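Local coordinates for CalG4 (Micromonospora echinospora, PDB 3IA7), which belongs to the glycosyltransferase-like proteins of the GT-B clan, built from two domains that each carry a parallel beta sheet flanked by helices, at residues P222-P227 / A231-V236. Sequence-based numbering, arbitrary orientation.
Sequences PGWQPP and APVLLV. With CA (calcium ion), chain E.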
# COMPACT_ATOMS: atom_id res chain seq x y z
N PRO A 222 4.99 -10.93 3.44
CA PRO A 222 4.82 -12.20 2.72
C PRO A 222 4.68 -11.96 1.22
O PRO A 222 3.57 -11.69 0.73
CB PRO A 222 3.52 -12.79 3.31
CG PRO A 222 3.22 -11.98 4.56
CD PRO A 222 3.86 -10.64 4.35
N GLY A 223 5.79 -12.05 0.49
CA GLY A 223 5.77 -11.77 -0.95
C GLY A 223 5.75 -13.01 -1.83
O GLY A 223 6.49 -13.97 -1.60
N TRP A 224 4.89 -12.99 -2.85
CA TRP A 224 4.83 -14.06 -3.84
C TRP A 224 6.13 -14.05 -4.69
O TRP A 224 6.63 -12.98 -5.02
CB TRP A 224 3.60 -13.82 -4.71
CG TRP A 224 3.41 -14.80 -5.82
CD1 TRP A 224 2.61 -15.93 -5.81
CD2 TRP A 224 4.03 -14.76 -7.12
NE1 TRP A 224 2.69 -16.58 -7.04
CE2 TRP A 224 3.56 -15.89 -7.85
CE3 TRP A 224 4.94 -13.89 -7.73
CZ2 TRP A 224 3.95 -16.15 -9.16
CZ3 TRP A 224 5.33 -14.15 -9.03
CH2 TRP A 224 4.84 -15.27 -9.72
N GLN A 225 6.66 -15.24 -5.01
CA GLN A 225 7.81 -15.39 -5.90
C GLN A 225 7.46 -16.33 -7.10
O GLN A 225 6.66 -17.26 -6.94
CB GLN A 225 9.04 -15.95 -5.13
CG GLN A 225 9.49 -15.15 -3.85
CD GLN A 225 10.17 -13.78 -4.18
OE1 GLN A 225 10.51 -13.51 -5.32
NE2 GLN A 225 10.33 -12.92 -3.17
N PRO A 226 8.08 -16.12 -8.28
CA PRO A 226 7.79 -16.96 -9.43
C PRO A 226 8.42 -18.36 -9.22
O PRO A 226 9.31 -18.49 -8.36
CB PRO A 226 8.46 -16.20 -10.61
CG PRO A 226 9.58 -15.45 -9.98
CD PRO A 226 9.08 -15.08 -8.59
N PRO A 227 7.96 -19.38 -9.98
CA PRO A 227 8.49 -20.74 -9.82
C PRO A 227 9.90 -20.96 -10.38
O PRO A 227 10.55 -21.90 -9.96
CB PRO A 227 7.48 -21.61 -10.59
CG PRO A 227 6.98 -20.69 -11.66
CD PRO A 227 6.89 -19.33 -10.98
N ALA A 231 10.93 -17.50 -15.40
CA ALA A 231 9.59 -17.88 -15.89
C ALA A 231 8.85 -16.63 -16.41
O ALA A 231 8.82 -15.63 -15.71
CB ALA A 231 8.76 -18.56 -14.77
N PRO A 232 8.27 -16.69 -17.63
CA PRO A 232 7.45 -15.57 -18.11
C PRO A 232 6.14 -15.58 -17.31
O PRO A 232 5.50 -16.64 -17.20
CB PRO A 232 7.18 -15.91 -19.58
CG PRO A 232 8.12 -17.05 -19.92
CD PRO A 232 8.32 -17.78 -18.63
N VAL A 233 5.84 -14.48 -16.64
CA VAL A 233 4.71 -14.47 -15.71
C VAL A 233 3.61 -13.58 -16.32
O VAL A 233 3.88 -12.48 -16.80
CB VAL A 233 5.09 -13.97 -14.30
CG1 VAL A 233 3.83 -13.86 -13.39
CG2 VAL A 233 6.13 -14.92 -13.60
N LEU A 234 2.37 -14.07 -16.29
CA LEU A 234 1.21 -13.29 -16.63
C LEU A 234 0.33 -13.09 -15.42
O LEU A 234 -0.01 -14.08 -14.72
CB LEU A 234 0.42 -14.00 -17.75
CG LEU A 234 -0.93 -13.36 -18.16
CD1 LEU A 234 -0.79 -11.95 -18.83
CD2 LEU A 234 -1.71 -14.28 -19.06
N LEU A 235 -0.07 -11.84 -15.17
CA LEU A 235 -1.14 -11.59 -14.18
C LEU A 235 -2.44 -11.37 -14.93
O LEU A 235 -2.51 -10.56 -15.87
CB LEU A 235 -0.82 -10.37 -13.29
CG LEU A 235 -1.91 -9.91 -12.26
CD1 LEU A 235 -2.25 -11.00 -11.33
CD2 LEU A 235 -1.43 -8.71 -11.46
N VAL A 236 -3.46 -12.07 -14.50
CA VAL A 236 -4.80 -11.91 -15.04
C VAL A 236 -5.74 -11.43 -13.93
O VAL A 236 -5.85 -12.06 -12.85
CB VAL A 236 -5.38 -13.25 -15.58
CG1 VAL A 236 -6.81 -12.98 -16.14
CG2 VAL A 236 -4.46 -13.84 -16.64
CA CA E . 11.68 -11.79 -6.43
O HOH W 1 13.37 -11.13 -7.85
O HOH W 2 12.39 -13.75 -7.52
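Val233 meets the loop before its strand with both methyl groups. CG2 lies 4.0 Å from CB of Pro226 and 4.1 Å from CH2 of Trp224, while CG1 reaches the same indole corner. Val233 and Trp224 extend from opposing directions, and CG1 comes to the indole obliquely. With its CG anti to the backbone N (chi1 178°), Trp224 carries the far corner of its benzo ring to the valine. N of Pro226, two residues on, sits 3.4 Å above one face of the indole, offset toward the rim. Nearer the turn the packing thins to one touch, CG of Pro227 against CB of Ala231 at 4.2 Å.

A second shell holds these groups in place. NE1 of Trp224 is hydrogen-bonded to Glu284, Val294 of helix 291-295 packs against the indole, and Val233 pairs through its backbone with Arg299. Between Trp224 and Pro226, Gln225 gives OE1 to a calcium ion at 2.4 Å. The ion is also bound by His297 of the same chain and, across the interface, by Leu42 and Glu46 of the second subunit, two waters adding to its shell. The apolar contact thus joins a calcium-bridged subunit interface to the start of an inner strand of the parallel sheet in the C-terminal Rossmann-like domain of a GT-B fold.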